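Local coordinates for methionine-binding protein (Coxiella burnetii, PDB 3TQW) that probably serves as the periplasmic substrate-binding lipoprotein of an ABC transporter, and holds methionine in its ligand pocket, at residues A[104-109]-A[167-172]. Residues are numbered along the deposited sequence; the frame is centred on the assembly and turned at random.
Sequences KIAVPS and DLAAIN. With MET (methionine), chain C.
Leu168 and Ile105 project together from the same face of the sheet, where strands 104-108 and 168-171 pair in parallel in the five-stranded sheet of one lobe of a periplasmic binding protein fold. Both strands are central: 150-154 flanks 104-108 on its other edge, and 87-89 runs antiparallel beside 168-171. CG1 of Ile105 stands beside the backbone N (chi1 -46°), and chi2 of -73° swings CD1 across to Leu168 CB at 3.4 Å, tighter than a usual carbon contact. Leu168 CD2 closes on the same methyl, and Leu121 of helix 111-123 packs on Ile105 from that face. On the face carrying Ala106 and Ala169, the CB atoms of those two residues meet at 4.0 Å.

The backbone ladder begins at Lys104 O, which receives Asp167 N at 2.9 Å and, weakly, Leu168 N. Leu168 O then accepts Ala106 N at 2.9 Å, and Ala106 O takes Ala170 N at 3.0 Å. A side-chain bond adds to the start of the pair: Asp167 OD2 accepts Lys104 N at 2.9 Å through its anti lone pair.

Toward the C-terminal ends the ladder stops, since Pro108 has no N-H to give. Ala170 O, buried here, finds no polar partner, and Pro108 CD sits 3.7 Å from it. Ala170 CB and the Pro108 ring both touch Ala117 of helix 111-123. Two residues past Ala170, Asn172, just ahead of helix 173-176, reaches the pocket, where its CB lies 3.7 Å from OXT of the bound methionine.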
ATOM      1  N   LYS A 104      -8.713  14.701  15.903  1.00 24.97           N
ATOM      2  CA  LYS A 104      -7.784  13.572  15.833  1.00 22.29           C
ATOM      3  C   LYS A 104      -7.696  13.012  14.421  1.00 23.96           C
ATOM      4  O   LYS A 104      -8.714  12.696  13.806  1.00 21.76           O
ATOM      5  CB  LYS A 104      -8.222  12.449  16.767  1.00 24.00           C
ATOM      6  CG  LYS A 104      -8.376  12.863  18.218  1.00 31.96           C
ATOM      7  CD  LYS A 104      -8.822  11.689  19.078  1.00 38.30           C
ATOM      8  CE  LYS A 104      -8.715  12.029  20.556  1.00 45.81           C
ATOM      9  NZ  LYS A 104      -9.155  10.900  21.418  1.00 49.23           N
ATOM     10  N   ILE A 105      -6.472  12.880  13.921  1.00 20.41           N
ATOM     11  CA  ILE A 105      -6.226  12.324  12.605  1.00 21.49           C
ATOM     12  C   ILE A 105      -5.373  11.071  12.752  1.00 20.84           C
ATOM     13  O   ILE A 105      -4.259  11.138  13.273  1.00 20.97           O
ATOM     14  CB  ILE A 105      -5.442  13.309  11.716  1.00 24.18           C
ATOM     15  CG1 ILE A 105      -6.031  14.720  11.796  1.00 25.60           C
ATOM     16  CG2 ILE A 105      -5.414  12.811  10.280  1.00 24.11           C
ATOM     17  CD1 ILE A 105      -7.338  14.873  11.077  1.00 29.38           C
ATOM     18  N   ALA A 106      -5.888   9.933  12.300  1.00 17.74           N
ATOM     19  CA  ALA A 106      -5.142   8.681  12.396  1.00 15.94           C
ATOM     20  C   ALA A 106      -4.304   8.457  11.145  1.00 15.48           C
ATOM     21  O   ALA A 106      -4.757   8.722  10.035  1.00 16.57           O
ATOM     22  CB  ALA A 106      -6.083   7.510  12.628  1.00 13.83           C
ATOM     23  N   VAL A 107      -3.075   7.984  11.341  1.00 12.81           N
ATOM     24  CA  VAL A 107      -2.170   7.657  10.241  1.00 15.93           C
ATOM     25  C   VAL A 107      -1.489   6.321  10.550  1.00 12.69           C
ATOM     26  O   VAL A 107      -1.422   5.920  11.713  1.00 17.36           O
ATOM     27  CB  VAL A 107      -1.084   8.731  10.074  1.00 16.30           C
ATOM     28  CG1 VAL A 107      -1.713  10.092   9.780  1.00 16.53           C
ATOM     29  CG2 VAL A 107      -0.219   8.810  11.337  1.00 14.40           C
ATOM     30  N   PRO A 108      -0.992   5.622   9.515  1.00 11.31           N
ATOM     31  CA  PRO A 108      -0.231   4.382   9.741  1.00 12.09           C
ATOM     32  C   PRO A 108       0.994   4.660  10.606  1.00 15.62           C
ATOM     33  O   PRO A 108       1.503   5.780  10.565  1.00 14.43           O
ATOM     34  CB  PRO A 108       0.209   3.971   8.331  1.00 13.46           C
ATOM     35  CG  PRO A 108      -0.768   4.649   7.407  1.00 12.96           C
ATOM     36  CD  PRO A 108      -1.094   5.957   8.083  1.00 12.72           C
ATOM     37  N   SER A 109       1.454   3.661  11.363  1.00 15.52           N
ATOM     38  CA  SER A 109       2.547   3.842  12.323  1.00 15.41           C
ATOM     39  C   SER A 109       3.905   3.339  11.819  1.00 14.95           C
ATOM     40  O   SER A 109       4.927   3.618  12.425  1.00 17.65           O
ATOM     41  CB  SER A 109       2.211   3.140  13.637  1.00 14.56           C
ATOM     42  OG  SER A 109       2.087   1.737  13.428  1.00 14.26           O
ATOM     43  N   ASP A 167     -11.459  11.752  13.688  1.00 25.75           N
ATOM     44  CA  ASP A 167     -12.207  12.609  12.787  1.00 25.99           C
ATOM     45  C   ASP A 167     -11.831  12.382  11.331  1.00 22.81           C
ATOM     46  O   ASP A 167     -12.593  12.726  10.432  1.00 22.25           O
ATOM     47  CB  ASP A 167     -12.000  14.068  13.183  1.00 30.14           C
ATOM     48  CG  ASP A 167     -12.413  14.331  14.613  1.00 33.08           C
ATOM     49  OD1 ASP A 167     -13.628  14.291  14.877  1.00 36.01           O
ATOM     50  OD2 ASP A 167     -11.533  14.546  15.474  1.00 32.37           O
ATOM     51  N   LEU A 168     -10.659  11.792  11.114  1.00 20.83           N
ATOM     52  CA  LEU A 168     -10.110  11.609   9.772  1.00 19.49           C
ATOM     53  C   LEU A 168      -9.004  10.565   9.840  1.00 21.30           C
ATOM     54  O   LEU A 168      -8.249  10.521  10.811  1.00 20.66           O
ATOM     55  CB  LEU A 168      -9.519  12.927   9.263  1.00 19.19           C
ATOM     56  CG  LEU A 168      -9.173  13.015   7.775  1.00 20.96           C
ATOM     57  CD1 LEU A 168     -10.460  13.048   6.957  1.00 22.95           C
ATOM     58  CD2 LEU A 168      -8.315  14.241   7.482  1.00 18.44           C
ATOM     59  N   ALA A 169      -8.899   9.721   8.819  1.00 17.54           N
ATOM     60  CA  ALA A 169      -7.838   8.720   8.796  1.00 18.78           C
ATOM     61  C   ALA A 169      -7.275   8.549   7.397  1.00 17.43           C
ATOM     62  O   ALA A 169      -8.021   8.520   6.417  1.00 19.32           O
ATOM     63  CB  ALA A 169      -8.346   7.382   9.341  1.00 18.27           C
ATOM     64  N   ALA A 170      -5.952   8.456   7.313  1.00 17.25           N
ATOM     65  CA  ALA A 170      -5.282   8.080   6.077  1.00 15.60           C
ATOM     66  C   ALA A 170      -5.180   6.561   6.071  1.00 17.59           C
ATOM     67  O   ALA A 170      -4.569   5.977   6.965  1.00 21.61           O
ATOM     68  CB  ALA A 170      -3.894   8.702   6.022  1.00 15.18           C
ATOM     69  N   ILE A 171      -5.788   5.916   5.079  1.00 16.19           N
ATOM     70  CA  ILE A 171      -5.872   4.456   5.059  1.00 16.37           C
ATOM     71  C   ILE A 171      -5.361   3.872   3.741  1.00 14.67           C
ATOM     72  O   ILE A 171      -5.733   4.334   2.664  1.00 13.99           O
ATOM     73  CB  ILE A 171      -7.330   3.993   5.284  1.00 16.43           C
ATOM     74  CG1 ILE A 171      -7.916   4.651   6.543  1.00 16.73           C
ATOM     75  CG2 ILE A 171      -7.421   2.459   5.341  1.00 14.61           C
ATOM     76  CD1 ILE A 171      -9.361   4.252   6.844  1.00 17.15           C
ATOM     77  N   ASN A 172      -4.506   2.858   3.820  1.00 12.85           N
ATOM     78  CA  ASN A 172      -4.047   2.183   2.605  1.00 12.55           C
ATOM     79  C   ASN A 172      -5.234   1.527   1.920  1.00 12.85           C
ATOM     80  O   ASN A 172      -6.089   0.937   2.574  1.00 16.57           O
ATOM     81  CB  ASN A 172      -3.001   1.111   2.913  1.00 15.08           C
ATOM     82  CG  ASN A 172      -1.743   1.676   3.549  1.00 16.62           C
ATOM     83  OD1 ASN A 172      -0.759   1.954   2.863  1.00 20.14           O
ATOM     84  ND2 ASN A 172      -1.762   1.825   4.863  1.00 12.01           N
TER
HETATM   85  N   MET C 238      -0.686  -1.888  -0.952  1.00 12.50           N
HETATM   86  CA  MET C 238      -0.204  -0.885   0.007  1.00 13.36           C
HETATM   87  C   MET C 238      -0.305   0.503  -0.620  1.00 15.66           C
HETATM   88  O   MET C 238      -0.051   0.655  -1.814  1.00 14.93           O
HETATM   89  CB  MET C 238       1.247  -1.192   0.400  1.00 16.00           C
HETATM   90  CG  MET C 238       1.868  -0.254   1.440  1.00 10.90           C
HETATM   91  SD  MET C 238       3.579  -0.706   1.829  1.00  6.26           S
HETATM   92  CE  MET C 238       3.299  -2.289   2.622  1.00 13.85           C
HETATM   93  OXT MET C 238      -0.643   1.494   0.032  1.00 15.45           O